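Local coordinates for protein lipase (Streptomyces rimosus, PDB 5MAL) that hydrolyses ester bonds of triacylglycerols, with a preference for medium-length acyl chains, and also cleaves phospholipids and long-chain acyl-CoA thioesters, at residues T191-H205 and Y215-V229. Sequence-based numbering, arbitrary orientation.
Sequences TFAGHELCSGAPWLH and YHPTANGQSKGYLPV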
ATOM      1  N   THR A 191       3.863   6.853  11.054  1.00  9.69           N
ATOM      2  CA  THR A 191       5.193   6.275  11.241  1.00  8.17           C
ATOM      3  C   THR A 191       6.190   6.732  10.185  1.00 11.20           C
ATOM      4  O   THR A 191       7.381   6.811  10.467  1.00 11.65           O
ATOM      5  CB  THR A 191       5.153   4.754  11.216  1.00 11.50           C
ATOM      6  OG1 THR A 191       4.423   4.331  10.058  1.00 11.01           O
ATOM      7  CG2 THR A 191       4.467   4.210  12.479  1.00 12.70           C
ATOM      8  N   PHE A 192       5.720   6.981   8.959  1.00 11.44           N
ATOM      9  CA  PHE A 192       6.630   7.405   7.887  1.00  8.52           C
ATOM     10  C   PHE A 192       7.027   8.883   7.966  1.00 12.28           C
ATOM     11  O   PHE A 192       7.942   9.312   7.266  1.00 11.61           O
ATOM     12  CB  PHE A 192       6.015   7.123   6.501  1.00  8.45           C
ATOM     13  CG  PHE A 192       6.215   5.710   6.018  1.00  9.56           C
ATOM     14  CD1 PHE A 192       5.300   4.718   6.338  1.00 10.75           C
ATOM     15  CD2 PHE A 192       7.324   5.377   5.234  1.00  8.82           C
ATOM     16  CE1 PHE A 192       5.476   3.408   5.889  1.00 11.86           C
ATOM     17  CE2 PHE A 192       7.507   4.071   4.772  1.00 10.06           C
ATOM     18  CZ  PHE A 192       6.580   3.082   5.105  1.00  9.87           C
ATOM     19  N   ALA A 193       6.343   9.663   8.797  1.00 11.96           N
ATOM     20  CA  ALA A 193       6.744  11.058   8.988  1.00 12.21           C
ATOM     21  C   ALA A 193       8.168  11.071   9.520  1.00 13.71           C
ATOM     22  O   ALA A 193       8.479  10.390  10.490  1.00 14.14           O
ATOM     23  CB  ALA A 193       5.801  11.780   9.939  1.00 13.75           C
ATOM     24  N   GLY A 194       9.043  11.820   8.863  1.00 15.21           N
ATOM     25  CA  GLY A 194      10.441  11.843   9.252  1.00 14.20           C
ATOM     26  C   GLY A 194      11.216  10.802   8.482  1.00 12.02           C
ATOM     27  O   GLY A 194      12.436  10.689   8.611  1.00 10.77           O
ATOM     28  N   HIS A 195      10.507  10.051   7.644  1.00 10.02           N
ATOM     29  CA  HIS A 195      11.131   8.972   6.879  1.00 10.22           C
ATOM     30  C   HIS A 195      10.640   8.923   5.445  1.00  9.99           C
ATOM     31  O   HIS A 195      10.687   7.876   4.802  1.00  8.65           O
ATOM     32  CB  HIS A 195      10.883   7.632   7.567  1.00  8.81           C
ATOM     33  CG  HIS A 195      11.483   7.565   8.933  1.00 10.58           C
ATOM     34  ND1 HIS A 195      12.842   7.452   9.134  1.00 12.29           N
ATOM     35  CD2 HIS A 195      10.922   7.647  10.161  1.00 12.90           C
ATOM     36  CE1 HIS A 195      13.093   7.444  10.432  1.00 13.51           C
ATOM     37  NE2 HIS A 195      11.947   7.567  11.077  1.00 11.35           N
ATOM     38  N   GLU A 196      10.189  10.069   4.953  1.00  9.54           N
ATOM     39  CA  GLU A 196       9.830  10.202   3.552  1.00  9.50           C
ATOM     40  C   GLU A 196      11.100  10.311   2.718  1.00 11.04           C
ATOM     41  O   GLU A 196      12.193  10.426   3.258  1.00 10.47           O
ATOM     42  CB  GLU A 196       8.956  11.437   3.345  1.00 12.35           C
ATOM     43  CG  GLU A 196       7.795  11.554   4.332  1.00 12.11           C
ATOM     44  CD  GLU A 196       8.130  12.377   5.576  1.00 15.24           C
ATOM     45  OE1 GLU A 196       9.313  12.469   5.968  1.00 12.94           O
ATOM     46  OE2 GLU A 196       7.186  12.952   6.162  1.00 19.30           O
ATOM     47  N   LEU A 197      10.969  10.239   1.407  1.00  7.96           N
ATOM     48  CA  LEU A 197      12.070  10.644   0.565  1.00  8.74           C
ATOM     49  C   LEU A 197      12.354  12.107   0.897  1.00 12.15           C
ATOM     50  O   LEU A 197      11.427  12.865   1.210  1.00  8.96           O
ATOM     51  CB  LEU A 197      11.736  10.443  -0.911  1.00  8.15           C
ATOM     52  CG  LEU A 197      11.535   8.977  -1.280  1.00 11.26           C
ATOM     53  CD1 LEU A 197      11.100   8.832  -2.727  1.00 13.20           C
ATOM     54  CD2 LEU A 197      12.821   8.184  -1.046  1.00 12.92           C
ATOM     55  N   CYS A 198      13.638  12.463   0.873  1.00 10.60           N
ATOM     56  CA  CYS A 198      14.146  13.803   1.204  1.00 11.96           C
ATOM     57  C   CYS A 198      14.081  14.108   2.695  1.00 13.96           C
ATOM     58  O   CYS A 198      14.346  15.237   3.111  1.00 16.04           O
ATOM     59  CB  CYS A 198      13.395  14.896   0.447  1.00 12.32           C
ATOM     60  SG  CYS A 198      13.300  14.626  -1.320  1.00 17.83           S
ATOM     61  N   SER A 199      13.745  13.117   3.506  1.00 11.08           N
ATOM     62  CA  SER A 199      13.692  13.345   4.951  1.00 13.62           C
ATOM     63  C   SER A 199      15.072  13.242   5.581  1.00 16.31           C
ATOM     64  O   SER A 199      15.288  13.704   6.702  1.00 20.69           O
ATOM     65  CB  SER A 199      12.785  12.334   5.617  1.00 11.63           C
ATOM     66  OG  SER A 199      13.386  11.060   5.503  1.00 11.48           O
ATOM     67  N   GLY A 200      15.990  12.601   4.870  1.00 12.79           N
ATOM     68  CA  GLY A 200      17.315  12.319   5.402  1.00 16.99           C
ATOM     69  C   GLY A 200      17.328  10.955   6.065  1.00 15.74           C
ATOM     70  O   GLY A 200      18.376  10.421   6.428  1.00 15.67           O
ATOM     71  N   ALA A 201      16.142  10.389   6.234  1.00 11.70           N
ATOM     72  CA  ALA A 201      16.017   9.065   6.827  1.00 14.02           C
ATOM     73  C   ALA A 201      14.991   8.215   6.080  1.00 11.88           C
ATOM     74  O   ALA A 201      14.073   7.671   6.706  1.00  9.85           O
ATOM     75  CB  ALA A 201      15.622   9.188   8.293  1.00 12.49           C
ATOM     76  N   PRO A 202      15.149   8.085   4.751  1.00 12.15           N
ATOM     77  CA  PRO A 202      14.073   7.483   3.959  1.00  9.50           C
ATOM     78  C   PRO A 202      13.798   6.032   4.344  1.00 10.60           C
ATOM     79  O   PRO A 202      14.726   5.245   4.557  1.00  9.86           O
ATOM     80  CB  PRO A 202      14.593   7.590   2.521  1.00 13.32           C
ATOM     81  CG  PRO A 202      16.092   7.584   2.670  1.00 14.78           C
ATOM     82  CD  PRO A 202      16.330   8.392   3.921  1.00 12.23           C
ATOM     83  N   TRP A 203      12.509   5.723   4.468  1.00 10.32           N
ATOM     84  CA  TRP A 203      12.025   4.359   4.614  1.00 10.20           C
ATOM     85  C   TRP A 203      11.338   3.913   3.343  1.00  9.15           C
ATOM     86  O   TRP A 203      10.615   2.914   3.337  1.00  8.85           O
ATOM     87  CB  TRP A 203      11.043   4.238   5.766  1.00 11.23           C
ATOM     88  CG  TRP A 203      11.689   4.211   7.089  1.00  9.49           C
ATOM     89  CD1 TRP A 203      13.041   4.159   7.359  1.00 10.76           C
ATOM     90  CD2 TRP A 203      11.025   4.221   8.349  1.00 10.17           C
ATOM     91  NE1 TRP A 203      13.240   4.147   8.716  1.00 10.02           N
ATOM     92  CE2 TRP A 203      12.021   4.181   9.348  1.00 10.65           C
ATOM     93  CE3 TRP A 203       9.683   4.263   8.733  1.00 11.05           C
ATOM     94  CZ2 TRP A 203      11.711   4.184  10.707  1.00 11.27           C
ATOM     95  CZ3 TRP A 203       9.377   4.274  10.088  1.00 13.44           C
ATOM     96  CH2 TRP A 203      10.384   4.235  11.054  1.00 12.02           C
ATOM     97  N   LEU A 204      11.527   4.703   2.291  1.00  6.14           N
ATOM     98  CA  LEU A 204      11.051   4.371   0.959  1.00  8.95           C
ATOM     99  C   LEU A 204      12.236   4.329   0.043  1.00 11.61           C
ATOM    100  O   LEU A 204      13.177   5.102   0.219  1.00 12.12           O
ATOM    101  CB  LEU A 204      10.069   5.416   0.437  1.00  7.61           C
ATOM    102  CG  LEU A 204       8.826   5.656   1.278  1.00 11.47           C
ATOM    103  CD1 LEU A 204       8.195   6.980   0.854  1.00 13.46           C
ATOM    104  CD2 LEU A 204       7.884   4.495   1.065  1.00 10.74           C
ATOM    105  N   HIS A 205      12.187   3.452  -0.951  1.00 10.26           N
ATOM    106  CA  HIS A 205      13.141   3.527  -2.045  1.00 11.21           C
ATOM    107  C   HIS A 205      12.810   4.743  -2.880  1.00 11.65           C
ATOM    108  O   HIS A 205      11.640   5.043  -3.105  1.00 11.63           O
ATOM    109  CB  HIS A 205      13.088   2.277  -2.930  1.00 12.51           C
ATOM    110  CG  HIS A 205      13.522   1.023  -2.245  1.00 11.75           C
ATOM    111  ND1 HIS A 205      14.849   0.676  -2.092  1.00  9.53           N
ATOM    112  CD2 HIS A 205      12.804   0.019  -1.686  1.00 10.81           C
ATOM    113  CE1 HIS A 205      14.928  -0.477  -1.453  1.00 11.92           C
ATOM    114  NE2 HIS A 205      13.702  -0.904  -1.209  1.00 12.86           N
ATOM    115  N   TYR A 215       9.922   3.748  -5.001  1.00 11.64           N
ATOM    116  CA  TYR A 215       8.807   4.309  -4.223  1.00 15.07           C
ATOM    117  C   TYR A 215       8.129   3.309  -3.299  1.00 15.78           C
ATOM    118  O   TYR A 215       7.102   3.606  -2.691  1.00 15.52           O
ATOM    119  CB  TYR A 215       7.764   4.941  -5.141  1.00 12.60           C
ATOM    120  CG  TYR A 215       8.326   6.131  -5.857  1.00 12.24           C
ATOM    121  CD1 TYR A 215       8.547   7.319  -5.176  1.00 19.20           C
ATOM    122  CD2 TYR A 215       8.677   6.057  -7.197  1.00 15.50           C
ATOM    123  CE1 TYR A 215       9.080   8.414  -5.812  1.00 23.88           C
ATOM    124  CE2 TYR A 215       9.221   7.153  -7.849  1.00 19.20           C
ATOM    125  CZ  TYR A 215       9.423   8.327  -7.146  1.00 25.45           C
ATOM    126  OH  TYR A 215       9.946   9.437  -7.772  1.00 28.57           O
ATOM    127  N   HIS A 216       8.704   2.127  -3.170  1.00 11.84           N
ATOM    128  CA  HIS A 216       8.152   1.166  -2.231  1.00  7.19           C
ATOM    129  C   HIS A 216       8.896   1.210  -0.913  1.00  8.50           C
ATOM    130  O   HIS A 216      10.019   1.691  -0.856  1.00 10.78           O
ATOM    131  CB  HIS A 216       8.201  -0.224  -2.828  1.00  9.77           C
ATOM    132  CG  HIS A 216       7.175  -0.422  -3.885  1.00 10.46           C
ATOM    133  ND1 HIS A 216       7.336   0.038  -5.173  1.00 16.06           N
ATOM    134  CD2 HIS A 216       5.927  -0.941  -3.821  1.00 11.59           C
ATOM    135  CE1 HIS A 216       6.246  -0.233  -5.871  1.00 18.12           C
ATOM    136  NE2 HIS A 216       5.377  -0.824  -5.072  1.00 13.54           N
ATOM    137  N   PRO A 217       8.269   0.719   0.159  1.00  8.57           N
ATOM    138  CA  PRO A 217       8.973   0.756   1.441  1.00  6.41           C
ATOM    139  C   PRO A 217      10.220  -0.102   1.422  1.00  6.70           C
ATOM    140  O   PRO A 217      10.250  -1.159   0.782  1.00  8.40           O
ATOM    141  CB  PRO A 217       7.955   0.179   2.416  1.00  8.83           C
ATOM    142  CG  PRO A 217       6.637   0.480   1.792  1.00  7.97           C
ATOM    143  CD  PRO A 217       6.871   0.284   0.317  1.00  6.68           C
ATOM    144  N   THR A 218      11.252   0.377   2.097  1.00  7.64           N
ATOM    145  CA  THR A 218      12.428  -0.428   2.345  1.00  7.28           C
ATOM    146  C   THR A 218      12.072  -1.485   3.380  1.00  7.85           C
ATOM    147  O   THR A 218      10.951  -1.501   3.892  1.00  6.65           O
ATOM    148  CB  THR A 218      13.569   0.422   2.870  1.00  7.98           C
ATOM    149  OG1 THR A 218      13.197   0.938   4.160  1.00  6.13           O
ATOM    150  CG2 THR A 218      13.849   1.579   1.915  1.00 10.55           C
ATOM    151  N   ALA A 219      13.034  -2.343   3.721  1.00  7.33           N
ATOM    152  CA  ALA A 219      12.816  -3.300   4.793  1.00 10.68           C
ATOM    153  C   ALA A 219      12.467  -2.567   6.089  1.00  9.13           C
ATOM    154  O   ALA A 219      11.580  -2.987   6.824  1.00  9.55           O
ATOM    155  CB  ALA A 219      14.055  -4.177   4.991  1.00 11.10           C
ATOM    156  N   ASN A 220      13.162  -1.457   6.337  1.00 10.43           N
ATOM    157  CA  ASN A 220      12.938  -0.646   7.531  1.00 11.80           C
ATOM    158  C   ASN A 220      11.534  -0.025   7.471  1.00  9.01           C
ATOM    159  O   ASN A 220      10.838   0.069   8.481  1.00 10.52           O
ATOM    160  CB  ASN A 220      14.030   0.438   7.660  1.00 12.55           C
ATOM    161  CG  ASN A 220      14.161   0.977   9.081  1.00 18.73           C
ATOM    162  OD1 ASN A 220      13.423   0.575   9.972  1.00 22.79           O
ATOM    163  ND2 ASN A 220      15.115   1.877   9.297  1.00 16.60           N
ATOM    164  N   GLY A 221      11.130   0.379   6.275  1.00  8.86           N
ATOM    165  CA  GLY A 221       9.793   0.917   6.051  1.00  7.83           C
ATOM    166  C   GLY A 221       8.710  -0.104   6.333  1.00 10.00           C
ATOM    167  O   GLY A 221       7.652   0.226   6.856  1.00  9.86           O
ATOM    168  N   GLN A 222       8.955  -1.361   5.991  1.00  8.93           N
ATOM    169  CA  GLN A 222       7.951  -2.368   6.273  1.00  7.77           C
ATOM    170  C   GLN A 222       7.898  -2.667   7.762  1.00 10.27           C
ATOM    171  O   GLN A 222       6.821  -2.778   8.340  1.00 10.17           O
ATOM    172  CB  GLN A 222       8.227  -3.640   5.481  1.00  7.80           C
ATOM    173  CG  GLN A 222       7.874  -3.535   4.007  1.00  5.64           C
ATOM    174  CD  GLN A 222       6.365  -3.472   3.785  1.00  8.68           C
ATOM    175  OE1 GLN A 222       5.579  -3.844   4.663  1.00  7.77           O
ATOM    176  NE2 GLN A 222       5.961  -3.003   2.609  1.00  7.97           N
ATOM    177  N   SER A 223       9.067  -2.785   8.381  1.00  8.85           N
ATOM    178  CA  SER A 223       9.151  -3.251   9.758  1.00  9.04           C
ATOM    179  C   SER A 223       8.793  -2.166  10.763  1.00 11.69           C
ATOM    180  O   SER A 223       8.256  -2.462  11.830  1.00 11.14           O
ATOM    181  CB  SER A 223      10.555  -3.797  10.048  1.00  9.68           C
ATOM    182  OG  SER A 223      11.532  -2.779   9.996  1.00 13.78           O
ATOM    183  N   LYS A 224       9.054  -0.906  10.424  1.00 10.96           N
ATOM    184  CA  LYS A 224       8.753   0.169  11.366  1.00 10.75           C
ATOM    185  C   LYS A 224       7.805   1.222  10.853  1.00  9.17           C
ATOM    186  O   LYS A 224       7.369   2.086  11.613  1.00 10.73           O
ATOM    187  CB  LYS A 224      10.025   0.841  11.811  1.00 13.35           C
ATOM    188  CG  LYS A 224      10.714   0.044  12.860  1.00 17.58           C
ATOM    189  CD  LYS A 224      12.162   0.167  12.620  1.00 30.36           C
ATOM    190  CE  LYS A 224      12.636   1.586  12.840  1.00 29.93           C
ATOM    191  NZ  LYS A 224      14.123   1.688  12.885  1.00 11.77           N
ATOM    192  N   GLY A 225       7.504   1.169   9.561  1.00  8.20           N
ATOM    193  CA  GLY A 225       6.506   2.055   9.005  1.00  9.06           C
ATOM    194  C   GLY A 225       5.182   1.318   8.980  1.00  8.74           C
ATOM    195  O   GLY A 225       4.261   1.664   9.715  1.00  9.38           O
ATOM    196  N   TYR A 226       5.084   0.276   8.159  1.00  9.24           N
ATOM    197  CA  TYR A 226       3.814  -0.434   8.033  1.00  5.31           C
ATOM    198  C   TYR A 226       3.448  -1.329   9.199  1.00  6.34           C
ATOM    199  O   TYR A 226       2.332  -1.249   9.700  1.00  7.00           O
ATOM    200  CB  TYR A 226       3.792  -1.274   6.755  1.00  7.61           C
ATOM    201  CG  TYR A 226       3.247  -0.483   5.622  1.00  6.37           C
ATOM    202  CD1 TYR A 226       4.083   0.313   4.845  1.00  9.74           C
ATOM    203  CD2 TYR A 226       1.879  -0.491   5.336  1.00  6.41           C
ATOM    204  CE1 TYR A 226       3.571   1.066   3.802  1.00  7.98           C
ATOM    205  CE2 TYR A 226       1.362   0.261   4.316  1.00  6.66           C
ATOM    206  CZ  TYR A 226       2.214   1.035   3.549  1.00  5.42           C
ATOM    207  OH  TYR A 226       1.698   1.774   2.529  1.00  9.23           O
ATOM    208  N   LEU A 227       4.368  -2.186   9.618  1.00  8.58           N
ATOM    209  CA  LEU A 227       4.028  -3.188  10.629  1.00  6.60           C
ATOM    210  C   LEU A 227       3.514  -2.563  11.930  1.00  8.69           C
ATOM    211  O   LEU A 227       2.533  -3.046  12.480  1.00  8.53           O
ATOM    212  CB  LEU A 227       5.230  -4.092  10.905  1.00  6.92           C
ATOM    213  CG  LEU A 227       5.038  -5.034  12.097  1.00  9.25           C
ATOM    214  CD1 LEU A 227       3.916  -6.025  11.844  1.00 10.35           C
ATOM    215  CD2 LEU A 227       6.348  -5.754  12.422  1.00 12.85           C
ATOM    216  N   PRO A 228       4.148  -1.474  12.413  1.00 10.98           N
ATOM    217  CA  PRO A 228       3.614  -0.929  13.664  1.00 10.43           C
ATOM    218  C   PRO A 228       2.181  -0.431  13.513  1.00 10.09           C
ATOM    219  O   PRO A 228       1.387  -0.477  14.455  1.00  9.69           O
ATOM    220  CB  PRO A 228       4.583   0.213  13.983  1.00 10.54           C
ATOM    221  CG  PRO A 228       5.881  -0.234  13.366  1.00 11.80           C
ATOM    222  CD  PRO A 228       5.435  -0.846  12.057  1.00  7.71           C
ATOM    223  N   VAL A 229       1.826   0.009  12.312  1.00  7.65           N
ATOM    224  CA  VAL A 229       0.461   0.452  12.072  1.00  7.69           C
ATOM    225  C   VAL A 229      -0.519  -0.728  12.085  1.00  8.93           C
ATOM    226  O   VAL A 229      -1.610  -0.616  12.628  1.00  9.17           O
ATOM    227  CB  VAL A 229       0.373   1.226  10.764  1.00 10.16           C
ATOM    228  CG1 VAL A 229      -1.043   1.650  10.494  1.00 11.18           C
ATOM    229  CG2 VAL A 229       1.263   2.451  10.872  1.00  8.22           C
TER
HETATM  230  O   HOH W   1      15.345   2.509   4.947  1.00 13.52           O
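The carbonyl oxygen of Trp203 is gripped by several groups where the loop that carries His216, the probable active-site histidine of this SGNH hydrolase, enters the C-terminal helix. Thr218 N, just ahead of that helix, donates to Trp203 O at 2.9 Å, from above the carbonyl plane, and a CA-H...O contact of 3.3 Å joins Pro217 CA to the same oxygen. Thr218 OG1 is a weak partner of Trp203 O; as the N-cap it accepts from Gly221 N, and a water links it to Pro202 O. Next along, His205 and His216 pair through their backbones, His205 N to His216 O at 2.8 Å and nearly straight (169°), and His205 O accepts from Tyr215 N. This ties down the backbone of His216, whose NE2 bonds to the nucleophile Ser10. Thr218 CG2 sits squarely over one face of the His205 ring, whose NE2 reaches Gly16 O.

The Trp203 indole is sandwiched: His195 CG lies over one face, while the first helical turn, with Asn220 O, covers the opposite face. Lys224 CE comes within 3.5 Å of Trp203 CZ2. Phe192 CG sits anti to the carbonyl carbon, beside the backbone N (chi1 -83°), which sends the ring toward Gly221 and Gly225. Its CE1 approaches Gly225 CA to 3.5 Å. The same Phe192 CE1 lies 3.6 Å from Tyr226 CD1.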